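Long-range contacts in natural killer cell receptor Ly49C (Mus musculus, PDB 3C8J), which serves on mouse natural killer cells as a disulfide-linked homodimeric receptor for class I MHC molecules: residues 114-124 and 151-162; 130-138 and 185-193. The protein carries 4 engineered substitutions. All coordinates share one frame; numbering follows the deposited sequence.

Both contacts lie within one C-type lectin-like domain, on opposite sides of the chain's centre, their centres about 16 Å apart. Contact 1 ties the loop that runs into helix 121-130 to the turns that follow strand 148-151; contact 2 pairs the start of strand 136-143 with strand 190-197. Along the chain their segments alternate, and helix 121-130 leads from the first contact into the second. They meet where Leu116 N lies 2.8 Å from Ile193 O, a probable hydrogen bond, and where Ile118 CD1 packs on Ile138 CD1 at 3.9 Å. Residues 161-170, implicated in MHC class I binding, begin at the end of contact 1.

Contact 1. Residues 114-124 and 151-162; sequences PILKIEDEDEL and WIDNGPSKLDMK
In the loop joining helices 101-110 and 121-130 of the C-type lectin-like domain, Lys117 reaches across to the turns after strand 148-151, where its ammonium group meets Asp153 and the carbonyl of Pro156. Lys117 NZ forms a salt bridge with Asp153 OD1 at 3.0 Å, meeting the syn lone pair of OD1, on the side of OD2. The same OD1 takes Gly155 N from above the carboxylate plane, closing an Asx turn, so two donors hold it. Lys117 NZ also donates to Pro156 O at 2.6 Å, from well above the carbonyl plane. A bend at chi2 (127°) turns the lysine chain, whose CD packs beside Trp151 CB.

Further along, Ser157 OG donates to Ile118 O at 2.7 Å, in the carbonyl plane. Ser157 and Asp160 form a capping box: Ser157 OG accepts from Leu159 N, and Asp160 OD2 from Ser157 N. Asp160 OD1 holds Trp151 NE1 in the plane of the indole, which fixes the rotation of a ring that has Ile118 O over one face and Leu116 O at its edge. Lys158 N adds a bond to Glu119 O, 2.9 Å long but bent to 139°.

The approach to helix 160-164 runs beside Asp120, the N-cap of helix 121-130. In the first turn of that helix, Glu123 OE2 accepts from Glu119 N in a nearly straight bond, while its OE1 is held by Lys90 and Tyr92 of strand 90-96. The two methyls of Leu159 part: CD2 lies 3.5 Å from Ile118 CG2, and CD1 rests against the backbone of Asp120 and Glu121. At the far end Ile115 CG2 packs on Ile152 CD1 at 3.6 Å, with Ile115 also touching Trp101, Cys104 and Cys108 of helix 101-110.

Contact 2. Residues 130-138 and 185-193; sequences HVIPGNYWI and DCNIPYYCI. Engineered in segment 130-138: Gly134 (natural residue Glu).
Trp137 lies against Tyr190, whose CB sits over the five-membered ring while CD1 comes 3.5 Å from Trp137 CZ2. With CG beside its own backbone N (chi1 -71°), the indole extends along the 185-193 segment, and NE1 donates to Ile188 O at 3.0 Å, almost in the ring plane though the N-H is bent to 131°. Asp185 O approaches the indole edge at CH2. One face of the Tyr190 ring carries Asn135 CB, centred over it, 3.8 Å from the centroid in a CH-pi contact; Ile188 CG2 lies toward the rim of the opposite face.

On the other face of the sheet Tyr191 CB lies over the Tyr136 ring, and the two phenol rings meet obliquely, planes 52° apart. Val131 CG2 lies toward the rim of the opposite face of the Tyr136 ring, and Tyr136 CB meets Ile193 CG1 at 3.5 Å. Tyr136 OH donates to Ile132 O, fixing the ring's outer end.

Parallel backbone pairing sets these positions: Trp137 N bonds to Tyr191 O at 2.9 Å and Ile193 N to Trp137 O at 3.2 Å, with a weak bond from Tyr191 N to Asn135 O. Strand 190-197 lies between strand 136-143, its parallel partner here, and antiparallel strand 90-96, while strand 173-176 pairs with the other edge of 136-143, and the Cys192-Cys104 disulfide ties the sheet to helix 101-110.

Contact 1. Residues 114-124 and 151-162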
loop_
_atom_site.group_PDB
_atom_site.type_symbol
_atom_site.label_atom_id
_atom_site.label_comp_id
_atom_site.label_asym_id
_atom_site.label_seq_id
_atom_site.Cartn_x
_atom_site.Cartn_y
_atom_site.Cartn_z
ATOM N N PRO A 114 14.885 4.974 6.269
ATOM C CA PRO A 114 15.747 4.183 7.157
ATOM C C PRO A 114 15.340 2.705 7.296
ATOM O O PRO A 114 14.225 2.332 6.963
ATOM C CB PRO A 114 15.649 4.930 8.500
ATOM C CG PRO A 114 14.941 6.279 8.171
ATOM C CD PRO A 114 14.051 5.938 7.013
ATOM N N ILE A 115 16.266 1.882 7.786
ATOM C CA ILE A 115 16.026 0.448 7.966
ATOM C C ILE A 115 14.744 0.220 8.768
ATOM O O ILE A 115 14.433 0.978 9.681
ATOM C CB ILE A 115 17.299 -0.267 8.537
ATOM C CG1 ILE A 115 17.148 -1.790 8.601
ATOM C CG2 ILE A 115 17.752 0.334 9.885
ATOM C CD1 ILE A 115 18.417 -2.508 9.125
ATOM N N LEU A 116 13.995 -0.817 8.416
ATOM C CA LEU A 116 12.623 -0.980 8.898
ATOM C C LEU A 116 12.411 -1.018 10.399
ATOM O O LEU A 116 13.069 -1.759 11.126
ATOM C CB LEU A 116 11.967 -2.201 8.271
ATOM C CG LEU A 116 10.494 -2.423 8.615
ATOM C CD1 LEU A 116 9.603 -1.341 8.046
ATOM C CD2 LEU A 116 10.053 -3.783 8.171
ATOM N N LYS A 117 11.461 -0.198 10.835
ATOM C CA LYS A 117 10.842 -0.336 12.138
ATOM C C LYS A 117 9.436 -0.907 11.952
ATOM O O LYS A 117 8.666 -0.427 11.127
ATOM C CB LYS A 117 10.829 1.017 12.857
ATOM C CG LYS A 117 9.751 1.182 13.914
ATOM C CD LYS A 117 10.341 1.619 15.252
ATOM C CE LYS A 117 9.275 2.251 16.091
ATOM N NZ LYS A 117 9.683 2.292 17.502
ATOM N N ILE A 118 9.116 -1.958 12.701
ATOM C CA ILE A 118 7.794 -2.587 12.621
ATOM C C ILE A 118 6.990 -2.156 13.837
ATOM O O ILE A 118 7.466 -2.289 14.952
ATOM C CB ILE A 118 7.867 -4.133 12.539
ATOM C CG1 ILE A 118 8.676 -4.562 11.305
ATOM C CG2 ILE A 118 6.475 -4.705 12.437
ATOM C CD1 ILE A 118 8.749 -6.080 11.052
ATOM N N GLU A 119 5.786 -1.629 13.603
ATOM C CA GLU A 119 4.964 -1.054 14.670
ATOM C C GLU A 119 4.135 -2.080 15.419
ATOM O O GLU A 119 4.076 -2.057 16.648
ATOM C CB GLU A 119 4.053 0.065 14.155
ATOM C CG GLU A 119 4.785 1.251 13.554
ATOM C CD GLU A 119 5.635 2.035 14.557
ATOM O OE1 GLU A 119 5.663 1.685 15.776
ATOM O OE2 GLU A 119 6.285 3.020 14.116
ATOM N N ASP A 120 3.492 -2.971 14.674
ATOM C CA ASP A 120 2.619 -3.972 15.271
ATOM C C ASP A 120 2.581 -5.289 14.498
ATOM O O ASP A 120 3.209 -5.409 13.427
ATOM C CB ASP A 120 1.208 -3.405 15.503
ATOM C CG ASP A 120 0.638 -2.724 14.289
ATOM O OD1 ASP A 120 1.206 -2.824 13.190
ATOM O OD2 ASP A 120 -0.418 -2.088 14.433
ATOM N N GLU A 121 1.874 -6.270 15.073
ATOM C CA GLU A 121 1.743 -7.607 14.504
ATOM C C GLU A 121 1.017 -7.611 13.175
ATOM O O GLU A 121 1.211 -8.521 12.370
ATOM C CB GLU A 121 1.029 -8.554 15.474
ATOM C CG GLU A 121 1.926 -9.165 16.546
ATOM C CD GLU A 121 1.624 -10.638 16.790
ATOM O OE1 GLU A 121 1.589 -11.412 15.794
ATOM O OE2 GLU A 121 1.424 -11.022 17.971
ATOM N N ASP A 122 0.171 -6.614 12.945
ATOM C CA ASP A 122 -0.523 -6.491 11.666
ATOM C C ASP A 122 0.463 -6.181 10.550
ATOM O O ASP A 122 0.425 -6.807 9.475
ATOM C CB ASP A 122 -1.604 -5.409 11.723
ATOM C CG ASP A 122 -2.833 -5.840 12.525
ATOM O OD1 ASP A 122 -3.768 -5.006 12.656
ATOM O OD2 ASP A 122 -2.871 -7.006 13.012
ATOM N N GLU A 123 1.338 -5.212 10.815
ATOM C CA GLU A 123 2.387 -4.848 9.891
ATOM C C GLU A 123 3.374 -5.997 9.700
ATOM O O GLU A 123 3.710 -6.324 8.564
ATOM C CB GLU A 123 3.107 -3.579 10.338
ATOM C CG GLU A 123 4.164 -3.155 9.334
ATOM C CD GLU A 123 4.912 -1.908 9.712
ATOM O OE1 GLU A 123 5.352 -1.225 8.771
ATOM O OE2 GLU A 123 5.073 -1.612 10.920
ATOM N N LEU A 124 3.829 -6.614 10.789
ATOM C CA LEU A 124 4.709 -7.782 10.665
ATOM C C LEU A 124 4.130 -8.835 9.692
ATOM O O LEU A 124 4.780 -9.229 8.716
ATOM C CB LEU A 124 5.018 -8.418 12.033
ATOM C CG LEU A 124 5.691 -9.809 12.045
ATOM C CD1 LEU A 124 6.951 -9.886 11.184
ATOM C CD2 LEU A 124 6.011 -10.248 13.443
ATOM N N TRP A 151 15.332 -0.542 18.434
ATOM C CA TRP A 151 14.897 -0.166 17.101
ATOM C C TRP A 151 15.757 0.949 16.526
ATOM O O TRP A 151 16.465 1.649 17.251
ATOM C CB TRP A 151 13.419 0.228 17.109
ATOM C CG TRP A 151 12.571 -0.965 17.383
ATOM C CD1 TRP A 151 12.050 -1.328 18.574
ATOM C CD2 TRP A 151 12.203 -1.988 16.453
ATOM N NE1 TRP A 151 11.365 -2.496 18.451
ATOM C CE2 TRP A 151 11.443 -2.927 17.155
ATOM C CE3 TRP A 151 12.430 -2.187 15.087
ATOM C CZ2 TRP A 151 10.905 -4.058 16.550
ATOM C CZ3 TRP A 151 11.896 -3.311 14.481
ATOM C CH2 TRP A 151 11.147 -4.235 15.213
ATOM N N ILE A 152 15.703 1.096 15.207
ATOM C CA ILE A 152 16.460 2.129 14.530
ATOM C C ILE A 152 16.205 3.530 15.113
ATOM O O ILE A 152 17.130 4.332 15.224
ATOM C CB ILE A 152 16.182 2.108 13.011
ATOM C CG1 ILE A 152 17.019 3.187 12.305
ATOM C CG2 ILE A 152 14.669 2.219 12.717
ATOM C CD1 ILE A 152 18.505 2.915 12.316
ATOM N N ASP A 153 14.951 3.802 15.483
ATOM C CA ASP A 153 14.538 5.122 15.967
ATOM C C ASP A 153 14.579 5.307 17.492
ATOM O O ASP A 153 14.293 6.398 17.978
ATOM C CB ASP A 153 13.152 5.508 15.402
ATOM C CG ASP A 153 11.988 4.741 16.050
ATOM O OD1 ASP A 153 12.205 3.906 16.956
ATOM O OD2 ASP A 153 10.829 4.977 15.633
ATOM N N ASN A 154 14.931 4.244 18.223
ATOM C CA ASN A 154 14.970 4.225 19.708
ATOM C C ASN A 154 13.615 4.356 20.385
ATOM O O ASN A 154 13.534 4.605 21.590
ATOM C CB ASN A 154 15.935 5.275 20.258
ATOM C CG ASN A 154 17.364 4.975 19.902
ATOM O OD1 ASN A 154 17.909 5.544 18.958
ATOM N ND2 ASN A 154 17.978 4.055 20.638
ATOM N N GLY A 155 12.555 4.183 19.600
ATOM C CA GLY A 155 11.201 4.227 20.116
ATOM C C GLY A 155 10.742 2.834 20.491
ATOM O O GLY A 155 11.372 1.850 20.102
ATOM N N PRO A 156 9.645 2.738 21.264
ATOM C CA PRO A 156 9.060 1.431 21.507
ATOM C C PRO A 156 8.261 0.955 20.288
ATOM O O PRO A 156 7.948 1.747 19.387
ATOM C CB PRO A 156 8.134 1.678 22.700
ATOM C CG PRO A 156 7.721 3.089 22.557
ATOM C CD PRO A 156 8.898 3.813 21.949
ATOM N N SER A 157 7.960 -0.338 20.279
ATOM C CA SER A 157 7.124 -0.947 19.270
ATOM C C SER A 157 6.177 -1.913 19.961
ATOM O O SER A 157 6.514 -2.499 20.988
ATOM C CB SER A 157 7.988 -1.688 18.258
ATOM O OG SER A 157 7.257 -2.731 17.654
ATOM N N LYS A 158 4.992 -2.095 19.399
ATOM C CA LYS A 158 4.013 -2.984 20.014
ATOM C C LYS A 158 4.347 -4.461 19.832
ATOM O O LYS A 158 3.596 -5.340 20.231
ATOM C CB LYS A 158 2.609 -2.637 19.547
ATOM C CG LYS A 158 2.060 -1.460 20.312
ATOM C CD LYS A 158 1.250 -0.546 19.429
ATOM C CE LYS A 158 1.120 0.830 20.066
ATOM N NZ LYS A 158 0.838 0.791 21.535
ATOM N N LEU A 159 5.502 -4.717 19.243
ATOM C CA LEU A 159 6.025 -6.050 19.117
ATOM C C LEU A 159 6.878 -6.372 20.315
ATOM O O LEU A 159 7.096 -7.540 20.620
ATOM C CB LEU A 159 6.878 -6.143 17.861
ATOM C CG LEU A 159 6.347 -6.879 16.642
ATOM C CD1 LEU A 159 4.856 -6.711 16.467
ATOM C CD2 LEU A 159 7.104 -6.405 15.431
ATOM N N ASP A 160 7.366 -5.330 20.983
ATOM C CA ASP A 160 8.328 -5.475 22.081
ATOM C C ASP A 160 7.873 -6.520 23.096
ATOM O O ASP A 160 8.667 -7.375 23.495
ATOM C CB ASP A 160 8.625 -4.124 22.763
ATOM C CG ASP A 160 9.391 -3.151 21.859
ATOM O OD1 ASP A 160 10.088 -3.593 20.921
ATOM O OD2 ASP A 160 9.295 -1.930 22.090
ATOM N N MET A 161 6.598 -6.451 23.489
ATOM C CA MET A 161 5.999 -7.420 24.407
ATOM C C MET A 161 6.256 -8.862 23.973
ATOM O O MET A 161 6.784 -9.672 24.751
ATOM C CB MET A 161 4.495 -7.175 24.559
ATOM C CG MET A 161 4.144 -6.249 25.704
ATOM S SD MET A 161 3.096 -7.101 26.898
ATOM C CE MET A 161 3.353 -6.138 28.411
ATOM N N LYS A 162 5.884 -9.160 22.729
ATOM C CA LYS A 162 6.110 -10.466 22.118
ATOM C C LYS A 162 7.613 -10.757 21.963
ATOM O O LYS A 162 8.079 -11.851 22.297
ATOM C CB LYS A 162 5.378 -10.536 20.771
ATOM C CG LYS A 162 5.630 -11.791 19.936
ATOM C CD LYS A 162 5.276 -11.541 18.459
ATOM C CE LYS A 162 5.884 -12.590 17.537
ATOM N NZ LYS A 162 5.197 -12.609 16.230
#

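Contact 2. Residues 130-138 and 185-193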
loop_
_atom_site.group_PDB
_atom_site.type_symbol
_atom_site.label_atom_id
_atom_site.label_comp_id
_atom_site.label_asym_id
_atom_site.label_seq_id
_atom_site.Cartn_x
_atom_site.Cartn_y
_atom_site.Cartn_z
ATOM N N HIS A 130 3.977 -10.703 2.269
ATOM C CA HIS A 130 4.367 -9.973 1.066
ATOM C C HIS A 130 5.688 -10.479 0.477
ATOM O O HIS A 130 5.832 -10.763 -0.711
ATOM C CB HIS A 130 4.535 -8.504 1.400
ATOM C CG HIS A 130 5.116 -7.722 0.276
ATOM N ND1 HIS A 130 4.386 -7.393 -0.846
ATOM C CD2 HIS A 130 6.376 -7.280 0.056
ATOM C CE1 HIS A 130 5.161 -6.743 -1.696
ATOM N NE2 HIS A 130 6.380 -6.674 -1.174
ATOM N N VAL A 131 6.659 -10.563 1.369
ATOM C CA VAL A 131 8.034 -10.821 1.048
ATOM C C VAL A 131 8.191 -12.042 0.127
ATOM O O VAL A 131 7.460 -13.042 0.268
ATOM C CB VAL A 131 8.756 -10.914 2.396
ATOM C CG1 VAL A 131 9.456 -12.234 2.635
ATOM C CG2 VAL A 131 9.590 -9.643 2.662
ATOM N N ILE A 132 9.105 -11.942 -0.844
ATOM C CA ILE A 132 9.534 -13.110 -1.601
ATOM C C ILE A 132 10.299 -13.973 -0.599
ATOM O O ILE A 132 11.007 -13.415 0.215
ATOM C CB ILE A 132 10.451 -12.717 -2.774
ATOM C CG1 ILE A 132 9.634 -12.188 -3.950
ATOM C CG2 ILE A 132 11.263 -13.929 -3.251
ATOM C CD1 ILE A 132 10.371 -11.184 -4.798
ATOM N N PRO A 133 10.125 -15.317 -0.610
ATOM C CA PRO A 133 10.867 -16.163 0.373
ATOM C C PRO A 133 12.329 -15.751 0.505
ATOM O O PRO A 133 13.034 -15.661 -0.496
ATOM C CB PRO A 133 10.769 -17.559 -0.220
ATOM C CG PRO A 133 9.472 -17.557 -0.923
ATOM C CD PRO A 133 9.236 -16.143 -1.458
ATOM N N GLY A 134 12.756 -15.434 1.720
ATOM C CA GLY A 134 14.132 -15.044 1.979
ATOM C C GLY A 134 14.267 -14.593 3.420
ATOM O O GLY A 134 13.378 -14.837 4.240
ATOM N N ASN A 135 15.384 -13.941 3.725
ATOM C CA ASN A 135 15.644 -13.387 5.036
ATOM C C ASN A 135 16.010 -11.923 4.907
ATOM O O ASN A 135 16.899 -11.571 4.123
ATOM C CB ASN A 135 16.763 -14.156 5.704
ATOM C CG ASN A 135 16.429 -15.607 5.868
ATOM O OD1 ASN A 135 17.221 -16.478 5.536
ATOM N ND2 ASN A 135 15.227 -15.886 6.357
ATOM N N TYR A 136 15.335 -11.072 5.676
ATOM C CA TYR A 136 15.471 -9.631 5.523
ATOM C C TYR A 136 15.889 -8.967 6.838
ATOM O O TYR A 136 15.193 -9.075 7.860
ATOM C CB TYR A 136 14.134 -9.034 5.054
ATOM C CG TYR A 136 13.661 -9.531 3.722
ATOM C CD1 TYR A 136 13.106 -10.794 3.597
ATOM C CD2 TYR A 136 13.733 -8.731 2.593
ATOM C CE1 TYR A 136 12.671 -11.273 2.383
ATOM C CE2 TYR A 136 13.264 -9.202 1.360
ATOM C CZ TYR A 136 12.737 -10.481 1.277
ATOM O OH TYR A 136 12.306 -10.995 0.101
ATOM N N TRP A 137 17.021 -8.279 6.827
ATOM C CA TRP A 137 17.406 -7.480 7.972
ATOM C C TRP A 137 16.329 -6.420 8.218
ATOM O O TRP A 137 15.744 -5.875 7.270
ATOM C CB TRP A 137 18.748 -6.816 7.724
ATOM C CG TRP A 137 19.921 -7.753 7.741
ATOM C CD1 TRP A 137 20.824 -7.934 6.739
ATOM C CD2 TRP A 137 20.345 -8.624 8.822
ATOM N NE1 TRP A 137 21.783 -8.849 7.118
ATOM C CE2 TRP A 137 21.515 -9.285 8.389
ATOM C CE3 TRP A 137 19.849 -8.907 10.098
ATOM C CZ2 TRP A 137 22.190 -10.220 9.182
ATOM C CZ3 TRP A 137 20.527 -9.828 10.889
ATOM C CH2 TRP A 137 21.685 -10.475 10.427
ATOM N N ILE A 138 16.038 -6.171 9.494
ATOM C CA ILE A 138 15.150 -5.078 9.884
ATOM C C ILE A 138 15.852 -4.258 10.966
ATOM O O ILE A 138 16.881 -4.686 11.490
ATOM C CB ILE A 138 13.741 -5.561 10.314
ATOM C CG1 ILE A 138 13.805 -6.439 11.563
ATOM C CG2 ILE A 138 13.072 -6.314 9.189
ATOM C CD1 ILE A 138 12.418 -6.804 12.092
ATOM N N ASP A 185 23.962 -13.267 14.018
ATOM C CA ASP A 185 25.158 -12.455 13.766
ATOM C C ASP A 185 24.905 -11.413 12.691
ATOM O O ASP A 185 24.469 -11.747 11.595
ATOM C CB ASP A 185 26.349 -13.360 13.372
ATOM C CG ASP A 185 27.561 -12.571 12.834
ATOM O OD1 ASP A 185 28.359 -13.155 12.066
ATOM O OD2 ASP A 185 27.718 -11.375 13.172
ATOM N N CYS A 186 25.196 -10.153 13.014
ATOM C CA CYS A 186 24.918 -9.007 12.129
ATOM C C CYS A 186 25.706 -9.000 10.808
ATOM O O CYS A 186 25.408 -8.215 9.910
ATOM C CB CYS A 186 25.148 -7.702 12.892
ATOM S SG CYS A 186 24.145 -7.579 14.396
ATOM N N ASN A 187 26.705 -9.871 10.698
ATOM C CA ASN A 187 27.545 -9.950 9.507
ATOM C C ASN A 187 27.033 -10.921 8.455
ATOM O O ASN A 187 27.646 -11.065 7.393
ATOM C CB ASN A 187 28.983 -10.341 9.881
ATOM C CG ASN A 187 29.804 -9.166 10.378
ATOM O OD1 ASN A 187 29.348 -8.016 10.354
ATOM N ND2 ASN A 187 31.023 -9.450 10.833
ATOM N N ILE A 188 25.935 -11.609 8.747
ATOM C CA ILE A 188 25.368 -12.521 7.765
ATOM C C ILE A 188 24.750 -11.737 6.589
ATOM O O ILE A 188 23.972 -10.805 6.799
ATOM C CB ILE A 188 24.365 -13.512 8.394
ATOM C CG1 ILE A 188 25.063 -14.334 9.481
ATOM C CG2 ILE A 188 23.783 -14.450 7.318
ATOM C CD1 ILE A 188 24.213 -15.413 10.099
ATOM N N PRO A 189 25.137 -12.095 5.352
ATOM C CA PRO A 189 24.625 -11.406 4.180
ATOM C C PRO A 189 23.162 -11.777 3.924
ATOM O O PRO A 189 22.871 -12.890 3.463
ATOM C CB PRO A 189 25.517 -11.922 3.038
ATOM C CG PRO A 189 26.579 -12.765 3.664
ATOM C CD PRO A 189 26.073 -13.179 4.996
ATOM N N TYR A 190 22.254 -10.853 4.235
ATOM C CA TYR A 190 20.839 -11.046 3.978
ATOM C C TYR A 190 20.273 -9.900 3.148
ATOM O O TYR A 190 20.927 -8.876 2.913
ATOM C CB TYR A 190 20.051 -11.131 5.289
ATOM C CG TYR A 190 20.189 -12.422 6.046
ATOM C CD1 TYR A 190 20.078 -12.430 7.439
ATOM C CD2 TYR A 190 20.443 -13.636 5.389
ATOM C CE1 TYR A 190 20.206 -13.607 8.169
ATOM C CE2 TYR A 190 20.574 -14.840 6.110
ATOM C CZ TYR A 190 20.447 -14.811 7.509
ATOM O OH TYR A 190 20.589 -15.966 8.272
ATOM N N TYR A 191 19.032 -10.066 2.726
ATOM C CA TYR A 191 18.291 -8.971 2.124
ATOM C C TYR A 191 18.014 -7.909 3.195
ATOM O O TYR A 191 18.471 -8.015 4.334
ATOM C CB TYR A 191 16.985 -9.486 1.572
ATOM C CG TYR A 191 17.114 -10.507 0.485
ATOM C CD1 TYR A 191 16.184 -11.537 0.375
ATOM C CD2 TYR A 191 18.143 -10.435 -0.459
ATOM C CE1 TYR A 191 16.268 -12.475 -0.647
ATOM C CE2 TYR A 191 18.244 -11.376 -1.486
ATOM C CZ TYR A 191 17.300 -12.393 -1.576
ATOM O OH TYR A 191 17.380 -13.335 -2.585
ATOM N N CYS A 192 17.240 -6.901 2.829
ATOM C CA CYS A 192 17.129 -5.717 3.633
ATOM C C CYS A 192 15.827 -4.986 3.321
ATOM O O CYS A 192 15.468 -4.836 2.147
ATOM C CB CYS A 192 18.332 -4.850 3.303
ATOM S SG CYS A 192 18.335 -3.243 3.979
ATOM N N ILE A 193 15.125 -4.553 4.371
ATOM C CA ILE A 193 13.886 -3.780 4.225
ATOM C C ILE A 193 13.989 -2.382 4.819
ATOM O O ILE A 193 14.291 -2.229 6.003
ATOM C CB ILE A 193 12.659 -4.455 4.890
ATOM C CG1 ILE A 193 12.586 -5.943 4.528
ATOM C CG2 ILE A 193 11.379 -3.729 4.459
ATOM C CD1 ILE A 193 11.367 -6.667 5.072
#